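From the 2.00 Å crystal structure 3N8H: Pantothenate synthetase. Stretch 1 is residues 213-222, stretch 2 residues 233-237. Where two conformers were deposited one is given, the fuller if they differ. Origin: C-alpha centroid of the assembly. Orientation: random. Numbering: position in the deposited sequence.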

ATOM      1  N   ASP A 213      -3.440  16.893 -37.621  1.00 48.62           N
ATOM      2  CA  ASP A 213      -2.339  17.617 -37.002  1.00 51.84           C
ATOM      3  C   ASP A 213      -2.667  17.999 -35.563  1.00 53.63           C
ATOM      4  O   ASP A 213      -1.805  18.486 -34.830  1.00 53.91           O
ATOM      5  CB  ASP A 213      -1.912  18.848 -37.826  1.00 60.26           C
ATOM      6  CG  ASP A 213      -3.016  19.889 -37.968  1.00 64.18           C
ATOM      7  OD1 ASP A 213      -4.002  19.849 -37.202  1.00 60.49           O
ATOM      8  OD2 ASP A 213      -2.889  20.758 -38.860  1.00 73.87           O
ATOM      9  N   PHE A 214      -3.913  17.759 -35.162  1.00 44.91           N
ATOM     10  CA  PHE A 214      -4.308  17.936 -33.768  1.00 40.92           C
ATOM     11  C   PHE A 214      -4.294  19.418 -33.372  1.00 43.00           C
ATOM     12  O   PHE A 214      -4.225  19.755 -32.198  1.00 39.24           O
ATOM     13  CB  PHE A 214      -3.383  17.133 -32.855  1.00 35.44           C
ATOM     14  CG  PHE A 214      -3.334  15.663 -33.201  1.00 44.84           C
ATOM     15  CD1 PHE A 214      -4.384  14.824 -32.854  1.00 35.29           C
ATOM     16  CD2 PHE A 214      -2.272  15.137 -33.918  1.00 43.98           C
ATOM     17  CE1 PHE A 214      -4.365  13.481 -33.185  1.00 39.09           C
ATOM     18  CE2 PHE A 214      -2.246  13.784 -34.257  1.00 48.00           C
ATOM     19  CZ  PHE A 214      -3.300  12.960 -33.893  1.00 42.66           C
ATOM     20  N   SER A 215      -4.351  20.300 -34.358  1.00 39.20           N
ATOM     21  CA  SER A 215      -4.358  21.732 -34.049  1.00 47.14           C
ATOM     22  C   SER A 215      -5.742  22.165 -33.579  1.00 49.83           C
ATOM     23  O   SER A 215      -5.920  23.254 -33.030  1.00 53.55           O
ATOM     24  CB  SER A 215      -3.970  22.540 -35.283  1.00 41.12           C
ATOM     25  OG  SER A 215      -4.908  22.338 -36.323  1.00 44.23           O
ATOM     26  N   ASN A 216      -6.732  21.314 -33.830  1.00 41.82           N
ATOM     27  CA  ASN A 216      -8.103  21.625 -33.462  1.00 47.07           C
ATOM     28  C   ASN A 216      -8.828  20.365 -32.986  1.00 43.82           C
ATOM     29  O   ASN A 216      -9.415  19.637 -33.787  1.00 41.55           O
ATOM     30  CB  ASN A 216      -8.847  22.267 -34.629  1.00 41.07           C
ATOM     31  CG  ASN A 216     -10.243  22.717 -34.248  1.00 50.56           C
ATOM     32  OD1 ASN A 216     -10.744  22.385 -33.182  1.00 57.80           O
ATOM     33  ND2 ASN A 216     -10.871  23.485 -35.119  1.00 64.93           N
ATOM     34  N   LEU A 217      -8.789  20.122 -31.678  1.00 40.08           N
ATOM     35  CA  LEU A 217      -9.375  18.906 -31.123  1.00 38.35           C
ATOM     36  C   LEU A 217     -10.900  18.891 -31.211  1.00 43.84           C
ATOM     37  O   LEU A 217     -11.516  17.836 -31.270  1.00 42.97           O
ATOM     38  CB  LEU A 217      -8.904  18.703 -29.700  1.00 33.95           C
ATOM     39  CG  LEU A 217      -7.376  18.702 -29.553  1.00 30.88           C
ATOM     40  CD1 LEU A 217      -6.988  18.550 -28.094  1.00 37.81           C
ATOM     41  CD2 LEU A 217      -6.739  17.603 -30.406  1.00 35.76           C
ATOM     42  N   GLU A 218     -11.496  20.073 -31.267  1.00 45.56           N
ATOM     43  CA  GLU A 218     -12.937  20.209 -31.428  1.00 50.77           C
ATOM     44  C   GLU A 218     -13.433  19.601 -32.737  1.00 42.06           C
ATOM     45  O   GLU A 218     -14.377  18.813 -32.758  1.00 43.87           O
ATOM     46  CB  GLU A 218     -13.301  21.693 -31.382  1.00 58.02           C
ATOM     47  CG  GLU A 218     -14.487  22.026 -30.499  1.00 74.85           C
ATOM     48  CD  GLU A 218     -15.751  22.259 -31.298  1.00 84.04           C
ATOM     49  OE1 GLU A 218     -16.360  23.347 -31.157  1.00 74.56           O
ATOM     50  OE2 GLU A 218     -16.123  21.357 -32.081  1.00 93.05           O
ATOM     51  N   GLU A 219     -12.819  19.994 -33.842  1.00 37.11           N
ATOM     52  CA  GLU A 219     -13.197  19.456 -35.149  1.00 35.90           C
ATOM     53  C   GLU A 219     -12.813  17.976 -35.237  1.00 40.26           C
ATOM     54  O   GLU A 219     -13.492  17.193 -35.900  1.00 40.77           O
ATOM     55  CB  GLU A 219     -12.510  20.227 -36.274  1.00 57.96           C
ATOM     56  CG  GLU A 219     -13.094  21.602 -36.524  1.00 87.97           C
ATOM     57  CD  GLU A 219     -12.363  22.343 -37.632  1.00108.06           C
ATOM     58  OE1 GLU A 219     -11.345  21.806 -38.128  1.00111.88           O
ATOM     59  OE2 GLU A 219     -12.804  23.460 -38.001  1.00113.77           O
ATOM     60  N   LEU A 220     -11.729  17.596 -34.552  0.91 34.20           N
ATOM     61  CA  LEU A 220     -11.267  16.213 -34.590  0.91 38.41           C
ATOM     62  C   LEU A 220     -12.258  15.339 -33.825  0.91 38.28           C
ATOM     63  O   LEU A 220     -12.525  14.203 -34.204  0.91 38.35           O
ATOM     64  CB  LEU A 220      -9.845  16.094 -34.011  0.91 37.11           C
ATOM     65  CG  LEU A 220      -9.238  14.694 -33.832  0.91 35.96           C
ATOM     66  CD1 LEU A 220      -9.393  13.880 -35.120  0.91 33.86           C
ATOM     67  CD2 LEU A 220      -7.757  14.779 -33.430  0.91 33.56           C
ATOM     68  N   THR A 221     -12.798  15.890 -32.744  1.00 38.64           N
ATOM     69  CA  THR A 221     -13.767  15.175 -31.936  1.00 39.34           C
ATOM     70  C   THR A 221     -15.011  14.922 -32.805  1.00 38.73           C
ATOM     71  O   THR A 221     -15.542  13.818 -32.844  1.00 38.91           O
ATOM     72  CB  THR A 221     -14.111  15.950 -30.633  1.00 41.09           C
ATOM     73  OG1 THR A 221     -12.946  16.012 -29.795  1.00 39.34           O
ATOM     74  CG2 THR A 221     -15.202  15.248 -29.848  1.00 39.49           C
ATOM     75  N   ASN A 222     -15.443  15.944 -33.526  1.00 36.29           N
ATOM     76  CA  ASN A 222     -16.607  15.810 -34.412  1.00 34.65           C
ATOM     77  C   ASN A 222     -16.394  14.758 -35.491  1.00 40.92           C
ATOM     78  O   ASN A 222     -17.318  14.041 -35.841  1.00 40.67           O
ATOM     79  CB  ASN A 222     -16.954  17.150 -35.054  1.00 38.05           C
ATOM     80  CG  ASN A 222     -17.439  18.176 -34.042  1.00 44.22           C
ATOM     81  OD1 ASN A 222     -17.800  17.835 -32.914  1.00 50.63           O
ATOM     82  ND2 ASN A 222     -17.435  19.446 -34.440  1.00 47.87           N
ATOM     83  N   TYR A 233     -12.662  11.413 -24.253  1.00 35.92           N
ATOM     84  CA  TYR A 233     -11.819  12.598 -24.138  1.00 40.08           C
ATOM     85  C   TYR A 233     -10.712  12.527 -25.162  1.00 36.62           C
ATOM     86  O   TYR A 233     -10.357  11.450 -25.656  1.00 29.54           O
ATOM     87  CB  TYR A 233     -11.247  12.760 -22.720  1.00 36.49           C
ATOM     88  CG  TYR A 233     -10.326  11.642 -22.282  1.00 38.82           C
ATOM     89  CD1 TYR A 233     -10.794  10.602 -21.472  1.00 34.90           C
ATOM     90  CD2 TYR A 233      -8.997  11.614 -22.687  1.00 41.63           C
ATOM     91  CE1 TYR A 233      -9.957   9.572 -21.075  1.00 32.27           C
ATOM     92  CE2 TYR A 233      -8.157  10.589 -22.299  1.00 43.79           C
ATOM     93  CZ  TYR A 233      -8.640   9.572 -21.489  1.00 36.91           C
ATOM     94  OH  TYR A 233      -7.794   8.554 -21.099  1.00 37.30           O
ATOM     95  N   ILE A 234     -10.213  13.694 -25.530  1.00 32.21           N
ATOM     96  CA  ILE A 234      -8.975  13.784 -26.291  1.00 36.43           C
ATOM     97  C   ILE A 234      -8.231  15.007 -25.770  1.00 43.70           C
ATOM     98  O   ILE A 234      -8.818  16.087 -25.604  1.00 38.08           O
ATOM     99  CB  ILE A 234      -9.202  13.852 -27.827  1.00 36.69           C
ATOM    100  CG1 ILE A 234      -7.869  13.729 -28.581  1.00 35.36           C
ATOM    101  CG2 ILE A 234      -9.974  15.131 -28.227  1.00 40.79           C
ATOM    102  CD1 ILE A 234      -8.056  13.404 -30.075  1.00 37.22           C
ATOM    103  N   GLN A 235      -6.953  14.828 -25.469  1.00 34.73           N
ATOM    104  CA  GLN A 235      -6.180  15.901 -24.863  1.00 39.85           C
ATOM    105  C   GLN A 235      -4.713  15.822 -25.232  1.00 43.29           C
ATOM    106  O   GLN A 235      -4.167  14.732 -25.479  1.00 36.18           O
ATOM    107  CB  GLN A 235      -6.296  15.832 -23.336  1.00 46.34           C
ATOM    108  CG  GLN A 235      -7.674  16.153 -22.799  1.00 62.78           C
ATOM    109  CD  GLN A 235      -7.628  16.990 -21.534  1.00 74.24           C
ATOM    110  OE1 GLN A 235      -6.563  17.206 -20.944  1.00 74.83           O
ATOM    111  NE2 GLN A 235      -8.789  17.459 -21.106  1.00 81.09           N
ATOM    112  N   LYS A 236      -4.073  16.982 -25.266  1.00 36.89           N
ATOM    113  CA  LYS A 236      -2.618  17.040 -25.332  1.00 43.11           C
ATOM    114  C   LYS A 236      -2.055  17.184 -23.934  1.00 47.54           C
ATOM    115  O   LYS A 236      -2.387  18.119 -23.219  1.00 46.69           O
ATOM    116  CB  LYS A 236      -2.149  18.215 -26.182  1.00 42.03           C
ATOM    117  CG  LYS A 236      -2.709  18.218 -27.586  1.00 46.46           C
ATOM    118  CD  LYS A 236      -2.290  19.464 -28.345  1.00 53.90           C
ATOM    119  CE  LYS A 236      -3.110  19.633 -29.600  1.00 46.89           C
ATOM    120  NZ  LYS A 236      -2.717  20.880 -30.347  1.00 66.64           N
ATOM    121  N   LEU A 237      -1.223  16.236 -23.537  1.00 48.75           N
ATOM    122  CA  LEU A 237      -0.483  16.361 -22.289  1.00 57.61           C
ATOM    123  C   LEU A 237       0.985  16.381 -22.671  1.00 56.23           C
ATOM    124  O   LEU A 237       1.497  15.410 -23.235  1.00 50.94           O
ATOM    125  CB  LEU A 237      -0.777  15.189 -21.351  1.00 57.37           C
ATOM    126  CG  LEU A 237      -0.601  15.336 -19.828  1.00 62.43           C
ATOM    127  CD1 LEU A 237       0.132  14.123 -19.245  1.00 59.67           C
ATOM    128  CD2 LEU A 237       0.070  16.646 -19.409  1.00 59.20           C
TER

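The helix that begins at Leu217 packs against strand 233-237 in a roughly antiparallel sense, with 148° between their N-to-C directions and an axial closest approach of 9.5 Å. The contact buries 305 Å², summed over both sides, and rests mainly on Ile234, Leu217 and Lys236.

Ile234 points toward the helix and meets three residues there. Its CG2 lies 4.0 Å from CB of Leu217 and 3.5 Å from OG1 of Thr221, while its CD1 reaches CD2 of Leu220 at 3.6 Å. Because OG1 of Thr221 donates to the backbone O of Leu217 (2.7 Å), one turn earlier, the hydroxyl is satisfied within the helix and can sit beside a methyl group.

Leu217, at the first turn, also runs along the strand: its CD1 approaches O of Ile234 at 4.0 Å, and its CD2 lies 4.2 Å from CE of Lys236. Just before it, Asn216 caps the helix, OD1 accepting from N of Glu219 at 3.2 Å.

The alternation of the strand turns Gln235 away and brings Lys236 back toward stretch 1. With chi2 to chi4 all t, the extended lysine carries its amine to the loop preceding the helix, where NZ makes a weak hydrogen bond to O of Phe214 (2.6 Å); the position of that oxygen is less certain.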